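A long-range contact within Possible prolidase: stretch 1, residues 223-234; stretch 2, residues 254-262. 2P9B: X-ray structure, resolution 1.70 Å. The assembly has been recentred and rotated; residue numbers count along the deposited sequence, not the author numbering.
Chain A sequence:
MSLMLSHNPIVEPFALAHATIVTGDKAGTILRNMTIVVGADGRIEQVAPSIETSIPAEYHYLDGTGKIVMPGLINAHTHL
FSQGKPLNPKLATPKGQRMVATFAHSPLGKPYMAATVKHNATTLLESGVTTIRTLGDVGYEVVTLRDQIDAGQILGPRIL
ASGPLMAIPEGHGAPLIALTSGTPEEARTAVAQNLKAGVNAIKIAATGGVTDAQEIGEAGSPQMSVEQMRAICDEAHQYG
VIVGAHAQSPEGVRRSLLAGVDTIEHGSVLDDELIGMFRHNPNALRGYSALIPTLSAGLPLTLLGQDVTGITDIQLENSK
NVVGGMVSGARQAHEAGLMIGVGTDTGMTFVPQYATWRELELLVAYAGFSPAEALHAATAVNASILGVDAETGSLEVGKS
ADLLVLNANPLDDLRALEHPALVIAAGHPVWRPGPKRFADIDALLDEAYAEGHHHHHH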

# COMPACT_ATOMS: atom_id res chain seq x y z
N GLN A 223 18.53 -19.47 -4.91
CA GLN A 223 17.74 -18.24 -4.90
C GLN A 223 16.89 -18.12 -6.16
O GLN A 223 17.17 -18.76 -7.17
CB GLN A 223 18.65 -17.02 -4.82
CG GLN A 223 19.55 -16.99 -3.61
CD GLN A 223 20.43 -15.76 -3.59
OE1 GLN A 223 19.94 -14.63 -3.49
NE2 GLN A 223 21.74 -15.96 -3.70
N MSE A 224 15.86 -17.29 -6.09
CA MSE A 224 14.97 -17.09 -7.23
C MSE A 224 15.77 -16.59 -8.42
O MSE A 224 16.52 -15.61 -8.32
CB MSE A 224 13.89 -16.07 -6.87
CG MSE A 224 12.64 -16.13 -7.74
SE MSE A 224 11.61 -17.77 -7.51
CE MSE A 224 10.60 -17.20 -5.94
N SER A 225 15.59 -17.26 -9.56
CA SER A 225 16.30 -16.89 -10.77
C SER A 225 15.50 -15.93 -11.65
O SER A 225 14.29 -15.79 -11.49
CB SER A 225 16.63 -18.14 -11.59
OG SER A 225 15.44 -18.72 -12.10
N VAL A 226 16.19 -15.26 -12.57
CA VAL A 226 15.52 -14.35 -13.48
C VAL A 226 14.57 -15.17 -14.35
O VAL A 226 13.47 -14.73 -14.65
CB VAL A 226 16.54 -13.63 -14.41
CG1 VAL A 226 15.81 -12.79 -15.44
CG2 VAL A 226 17.47 -12.77 -13.58
N GLU A 227 15.01 -16.37 -14.73
CA GLU A 227 14.20 -17.25 -15.56
C GLU A 227 12.88 -17.61 -14.89
O GLU A 227 11.84 -17.67 -15.55
CB GLU A 227 14.96 -18.53 -15.90
CG GLU A 227 16.24 -18.31 -16.71
CD GLU A 227 17.49 -18.23 -15.84
OE1 GLU A 227 17.57 -17.36 -14.95
OE2 GLU A 227 18.41 -19.04 -16.07
N GLN A 228 12.93 -17.88 -13.59
CA GLN A 228 11.73 -18.22 -12.84
C GLN A 228 10.76 -17.05 -12.79
O GLN A 228 9.57 -17.19 -13.05
CB GLN A 228 12.08 -18.61 -11.40
CG GLN A 228 12.60 -20.02 -11.22
CD GLN A 228 13.06 -20.26 -9.80
OE1 GLN A 228 14.01 -19.64 -9.33
NE2 GLN A 228 12.38 -21.17 -9.11
N MSE A 229 11.28 -15.88 -12.43
CA MSE A 229 10.44 -14.69 -12.32
C MSE A 229 9.97 -14.16 -13.67
O MSE A 229 8.91 -13.52 -13.75
CB MSE A 229 11.17 -13.59 -11.54
CG MSE A 229 11.44 -13.95 -10.07
SE MSE A 229 12.10 -12.54 -8.96
CE MSE A 229 13.90 -12.56 -9.52
N ARG A 230 10.74 -14.40 -14.72
CA ARG A 230 10.33 -13.94 -16.04
C ARG A 230 9.10 -14.72 -16.47
O ARG A 230 8.19 -14.18 -17.10
CB ARG A 230 11.46 -14.14 -17.07
CG ARG A 230 11.08 -13.64 -18.46
CD ARG A 230 12.11 -13.96 -19.54
NE ARG A 230 13.35 -13.18 -19.43
CZ ARG A 230 14.45 -13.61 -18.84
NH1 ARG A 230 14.49 -14.82 -18.29
NH2 ARG A 230 15.53 -12.84 -18.81
N ALA A 231 9.06 -16.00 -16.11
CA ALA A 231 7.92 -16.85 -16.46
C ALA A 231 6.69 -16.40 -15.67
O ALA A 231 5.58 -16.37 -16.20
CB ALA A 231 8.25 -18.32 -16.15
N ILE A 232 6.90 -16.05 -14.41
CA ILE A 232 5.81 -15.59 -13.55
C ILE A 232 5.26 -14.26 -14.08
O ILE A 232 4.05 -14.09 -14.20
CB ILE A 232 6.29 -15.39 -12.10
CG1 ILE A 232 6.64 -16.76 -11.48
CG2 ILE A 232 5.22 -14.70 -11.27
CD1 ILE A 232 7.31 -16.67 -10.12
N CYS A 233 6.15 -13.33 -14.40
CA CYS A 233 5.71 -12.04 -14.91
C CYS A 233 5.02 -12.13 -16.26
O CYS A 233 4.02 -11.46 -16.49
CB CYS A 233 6.90 -11.08 -14.99
SG CYS A 233 7.49 -10.57 -13.38
N ASP A 234 5.56 -12.95 -17.16
CA ASP A 234 4.96 -13.10 -18.48
C ASP A 234 3.51 -13.58 -18.36
O ASP A 234 2.61 -13.01 -18.97
CB ASP A 234 5.75 -14.11 -19.32
CG ASP A 234 5.14 -14.35 -20.69
OD1 ASP A 234 5.05 -13.39 -21.48
OD2 ASP A 234 4.75 -15.50 -20.97
N ARG A 254 17.96 -6.46 -8.99
CA ARG A 254 18.37 -6.55 -10.39
C ARG A 254 17.64 -7.67 -11.13
O ARG A 254 17.10 -7.44 -12.21
CB ARG A 254 19.89 -6.77 -10.48
CG ARG A 254 20.45 -6.66 -11.89
CD ARG A 254 21.96 -6.55 -11.85
NE ARG A 254 22.54 -6.32 -13.17
CZ ARG A 254 22.65 -7.25 -14.12
NH1 ARG A 254 22.23 -8.49 -13.90
NH2 ARG A 254 23.19 -6.93 -15.29
N ARG A 255 17.63 -8.86 -10.55
CA ARG A 255 16.96 -10.00 -11.18
C ARG A 255 15.47 -9.76 -11.34
O ARG A 255 14.89 -10.11 -12.36
CB ARG A 255 17.18 -11.27 -10.37
CG ARG A 255 18.62 -11.74 -10.31
CD ARG A 255 18.71 -13.09 -9.62
NE ARG A 255 20.10 -13.53 -9.46
CZ ARG A 255 20.46 -14.72 -9.00
NH1 ARG A 255 19.53 -15.60 -8.64
NH2 ARG A 255 21.74 -15.04 -8.89
N SER A 256 14.86 -9.17 -10.32
CA SER A 256 13.42 -8.90 -10.36
C SER A 256 13.09 -7.93 -11.48
O SER A 256 12.15 -8.15 -12.24
CB SER A 256 12.96 -8.30 -9.03
OG SER A 256 13.12 -9.23 -7.96
N LEU A 257 13.87 -6.86 -11.59
CA LEU A 257 13.66 -5.86 -12.62
C LEU A 257 13.87 -6.46 -14.01
O LEU A 257 13.10 -6.18 -14.93
CB LEU A 257 14.60 -4.67 -12.40
CG LEU A 257 14.28 -3.80 -11.18
CD1 LEU A 257 15.34 -2.72 -11.00
CD2 LEU A 257 12.90 -3.18 -11.35
N LEU A 258 14.90 -7.29 -14.16
CA LEU A 258 15.18 -7.92 -15.44
C LEU A 258 14.00 -8.81 -15.86
O LEU A 258 13.62 -8.84 -17.02
CB LEU A 258 16.46 -8.75 -15.36
CG LEU A 258 17.80 -8.00 -15.37
CD1 LEU A 258 18.93 -8.94 -14.96
CD2 LEU A 258 18.05 -7.43 -16.75
N ALA A 259 13.42 -9.51 -14.89
CA ALA A 259 12.29 -10.39 -15.16
C ALA A 259 11.03 -9.63 -15.56
O ALA A 259 10.14 -10.19 -16.21
CB ALA A 259 12.01 -11.26 -13.94
N GLY A 260 10.94 -8.37 -15.16
CA GLY A 260 9.77 -7.58 -15.50
C GLY A 260 8.80 -7.32 -14.35
O GLY A 260 7.64 -7.01 -14.58
N VAL A 261 9.29 -7.45 -13.13
CA VAL A 261 8.48 -7.22 -11.94
C VAL A 261 8.03 -5.77 -11.91
O VAL A 261 8.83 -4.86 -12.14
CB VAL A 261 9.28 -7.55 -10.65
CG1 VAL A 261 8.52 -7.10 -9.41
CG2 VAL A 261 9.53 -9.04 -10.57
N ASP A 262 6.76 -5.55 -11.61
CA ASP A 262 6.19 -4.21 -11.58
C ASP A 262 6.52 -3.37 -10.34
O ASP A 262 6.65 -2.15 -10.44
CB ASP A 262 4.69 -4.32 -11.77
CG ASP A 262 4.36 -5.10 -13.02
OD1 ASP A 262 4.54 -4.55 -14.12
OD2 ASP A 262 3.96 -6.28 -12.89

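This contact is a close packing of two helices around an alanine, apolar along most of its length and fastened at one end by a single hydrogen bond from an arginine to a backbone carbonyl. It illustrates a general principle: helices can approach closely where one of them offers a small side chain, and a long polar side chain can then tie down the margin. The helix of residues 226-234 and that of 254-259 run in broadly the same direction, their axes inclined by 40° and 8.3 Å apart at closest approach, and the two stretches together bury 530 Å².

The alanine is A259. Its CA lies only 4.1 Å from the CA of R230, and its methyl group points toward the first helix, where it rests on backbone as much as on side chains. A259 CB is 3.8 Å from V226 O, 3.5 Å from R230 N and 3.4 Å from M229 CB. V226 O and R230 N are themselves joined by a helical hydrogen bond of 2.8 Å, so the methyl group covers a turn whose polar atoms are already paired. A single carbon suits this place because the opposing main chain is so near.

Longer side chains fill the space around this point. V226, with chi1 in the t rotamer, spreads its two methyl groups over the second helix: CG2 lies 3.6 Å from R255 CB, while CG1 lies 4.1 Å from L258 CB. The selenomethionine M229 leaves its backbone toward the second helix and, with an m, t, m side chain, reaches back to the preceding turn, placing its CE 3.6 Å from both R255 CB and S256 N. Its flexible, unbranched chain is well suited to following the helix surface in this way.

R255 contributes at both ends of its side chain. The CB packs against V226 and M229, and the extended remainder (m, t, t) carries the guanidinium to the loop before the first helix. There R255 NH1 donates to M224 O at 3.0 Å, with an N-H...O angle of 154°, the carbonyl oxygen lying at the guanidinium edge, near its plane, as a well-directed bond requires. NE is satisfied elsewhere in the structure. The receiving loop is held in order by S225, the N-cap, whose OG accepts from Q228 N at 3.0 Å; in return, S225 N donates to Q228 OE1 at 2.9 Å.

At the other end, the second helix stops just where C233 arrives. G260 adopts a positive phi of 106° in a Schellman motif, a conformation in which a CB would be jammed against the preceding carbonyl oxygen, so glycine fits for reasons of backbone alone. The chain turns beneath the buried C233, whose CB is 3.6 Å from A259 O and whose SG lies 3.6 Å from G260 C and 3.8 Å from V261 CG2. A compact sulfur-bearing side chain thus closes the contact against the helix terminus.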